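Local coordinates for outer membrane lipoprotein carrier protein LolA (Thermus thermophilus, PDB 2YZY) that is of unestablished function but probably carries lipoproteins across the periplasm, like LolA, at residues A[141-146]-A[160-165]. Sequence-based numbering, arbitrary orientation.
Sequences QGFAAM and FVFLDE
The ring of Phe143 takes the edge of the Phe162 ring on one face in a T-shaped stack, with Phe162 CD1 lying 3.6 Å above the ring plane and over its centre. The two planes stand 72° apart, and the backbone of the partner strand comes to the rim of the Phe143 ring at Leu163 O. Met146 runs alongside Phe162 and points the same way: its CB sits 3.9 Å from Phe162 CD1, while its sulfur approaches obliquely, SD lying 5.1 Å from the ring centroid in a Met-aromatic contact. A bend at chi3 then takes CE to the edge of Phe160. Phe143 reaches its place with CG in the crowded position between backbone N and carbonyl carbon (chi1 64°), whereas Phe162 has CG anti to its carbonyl carbon. An alanine in place of Phe143 would remove the aromatic face that receives Phe162 and would probably leave that ring less firmly held.

Beneath the rings the backbones form a classic beta bulge, Ala144 and Ala145 together facing Leu163. Leu163 O is gripped twice, by Ala144 N at 2.8 Å in the carbonyl plane and by Ala145 N at 3.2 Å from above that plane. The return bond, from Leu163 N to Ala145 O, is short at 2.8 Å and nearly straight (174°). Next along, Met146 and Phe162 form a non-hydrogen-bonded pair.

Asp164 OD1 accepts a hydrogen bond from Lys168 N in the turn that follows. The bulge lies where strand 145-151 begins and strand 156-163 ends, at the open end of their antiparallel hairpin; strands 128-136 and 169-180 flank it, with Leu170 and Val115 also packing on Phe143.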
loop_
_atom_site.group_PDB
_atom_site.type_symbol
_atom_site.label_atom_id
_atom_site.label_comp_id
_atom_site.label_asym_id
_atom_site.label_seq_id
_atom_site.Cartn_x
_atom_site.Cartn_y
_atom_site.Cartn_z
ATOM N N GLN A 141 14.526 -6.627 4.238
ATOM C CA GLN A 141 15.527 -7.395 5.033
ATOM C C GLN A 141 14.829 -8.290 6.052
ATOM O O GLN A 141 15.464 -9.128 6.697
ATOM C CB GLN A 141 16.475 -6.428 5.750
ATOM C CG GLN A 141 17.607 -7.104 6.509
ATOM C CD GLN A 141 18.454 -7.995 5.621
ATOM O OE1 GLN A 141 18.977 -7.555 4.596
ATOM N NE2 GLN A 141 18.596 -9.256 6.012
ATOM N N GLY A 142 13.519 -8.111 6.189
ATOM C CA GLY A 142 12.755 -8.909 7.130
ATOM C C GLY A 142 12.061 -10.090 6.478
ATOM O O GLY A 142 11.240 -10.760 7.105
ATOM N N PHE A 143 12.388 -10.346 5.215
ATOM C CA PHE A 143 11.793 -11.454 4.476
ATOM C C PHE A 143 12.788 -11.971 3.441
ATOM O O PHE A 143 13.730 -11.270 3.074
ATOM C CB PHE A 143 10.501 -10.997 3.792
ATOM C CG PHE A 143 10.709 -9.945 2.741
ATOM C CD1 PHE A 143 10.879 -10.298 1.405
ATOM C CD2 PHE A 143 10.745 -8.598 3.088
ATOM C CE1 PHE A 143 11.081 -9.325 0.430
ATOM C CE2 PHE A 143 10.947 -7.616 2.118
ATOM C CZ PHE A 143 11.114 -7.981 0.787
ATOM N N ALA A 144 12.578 -13.196 2.973
ATOM C CA ALA A 144 13.480 -13.800 2.000
ATOM C C ALA A 144 13.081 -13.539 0.553
ATOM O O ALA A 144 13.940 -13.384 -0.317
ATOM C CB ALA A 144 13.573 -15.302 2.246
ATOM N N ALA A 145 11.779 -13.489 0.293
ATOM C CA ALA A 145 11.297 -13.262 -1.061
ATOM C C ALA A 145 9.870 -12.736 -1.054
ATOM O O ALA A 145 9.194 -12.762 -0.027
ATOM C CB ALA A 145 11.369 -14.558 -1.860
ATOM N N MET A 146 9.418 -12.260 -2.208
ATOM C CA MET A 146 8.068 -11.737 -2.313
ATOM C C MET A 146 7.437 -12.024 -3.662
ATOM O O MET A 146 8.124 -12.289 -4.653
ATOM C CB MET A 146 8.062 -10.226 -2.073
ATOM C CG MET A 146 8.635 -9.411 -3.220
ATOM S SD MET A 146 8.487 -7.630 -2.958
ATOM C CE MET A 146 6.782 -7.355 -3.384
ATOM N N PHE A 160 0.272 -8.610 -2.541
ATOM C CA PHE A 160 1.678 -8.618 -2.141
ATOM C C PHE A 160 1.846 -9.771 -1.159
ATOM O O PHE A 160 1.114 -9.858 -0.172
ATOM C CB PHE A 160 2.058 -7.318 -1.421
ATOM C CG PHE A 160 1.868 -6.073 -2.244
ATOM C CD1 PHE A 160 2.966 -5.399 -2.770
ATOM C CD2 PHE A 160 0.596 -5.549 -2.455
ATOM C CE1 PHE A 160 2.799 -4.216 -3.492
ATOM C CE2 PHE A 160 0.419 -4.366 -3.177
ATOM C CZ PHE A 160 1.522 -3.700 -3.694
ATOM N N VAL A 161 2.809 -10.650 -1.420
ATOM C CA VAL A 161 3.053 -11.786 -0.536
ATOM C C VAL A 161 4.525 -11.836 -0.158
ATOM O O VAL A 161 5.392 -11.896 -1.028
ATOM C CB VAL A 161 2.685 -13.128 -1.211
ATOM C CG1 VAL A 161 2.838 -14.262 -0.211
ATOM C CG2 VAL A 161 1.261 -13.083 -1.739
ATOM N N PHE A 162 4.799 -11.808 1.141
ATOM C CA PHE A 162 6.168 -11.849 1.650
ATOM C C PHE A 162 6.426 -13.206 2.291
ATOM O O PHE A 162 5.649 -13.665 3.130
ATOM C CB PHE A 162 6.364 -10.720 2.664
ATOM C CG PHE A 162 6.210 -9.351 2.069
ATOM C CD1 PHE A 162 7.290 -8.716 1.463
ATOM C CD2 PHE A 162 4.968 -8.723 2.056
ATOM C CE1 PHE A 162 7.136 -7.475 0.847
ATOM C CE2 PHE A 162 4.802 -7.481 1.444
ATOM C CZ PHE A 162 5.889 -6.857 0.837
ATOM N N LEU A 163 7.524 -13.843 1.891
ATOM C CA LEU A 163 7.875 -15.171 2.386
ATOM C C LEU A 163 9.209 -15.213 3.125
ATOM O O LEU A 163 10.113 -14.435 2.829
ATOM C CB LEU A 163 7.957 -16.144 1.208
ATOM C CG LEU A 163 6.818 -16.130 0.184
ATOM C CD1 LEU A 163 7.207 -16.987 -1.010
ATOM C CD2 LEU A 163 5.539 -16.632 0.822
ATOM N N ASP A 164 9.335 -16.133 4.077
ATOM C CA ASP A 164 10.593 -16.269 4.800
ATOM C C ASP A 164 11.459 -17.286 4.061
ATOM O O ASP A 164 11.125 -17.701 2.949
ATOM C CB ASP A 164 10.366 -16.704 6.260
ATOM C CG ASP A 164 9.838 -18.125 6.391
ATOM O OD1 ASP A 164 9.865 -18.890 5.405
ATOM O OD2 ASP A 164 9.407 -18.484 7.509
ATOM N N GLU A 165 12.565 -17.687 4.681
ATOM C CA GLU A 165 13.496 -18.642 4.084
ATOM C C GLU A 165 12.881 -19.985 3.686
ATOM O O GLU A 165 13.265 -20.572 2.671
ATOM C CB GLU A 165 14.663 -18.898 5.044
ATOM C CG GLU A 165 15.451 -17.655 5.432
ATOM C CD GLU A 165 16.130 -16.996 4.247
ATOM O OE1 GLU A 165 16.878 -17.691 3.525
ATOM O OE2 GLU A 165 15.922 -15.784 4.038
#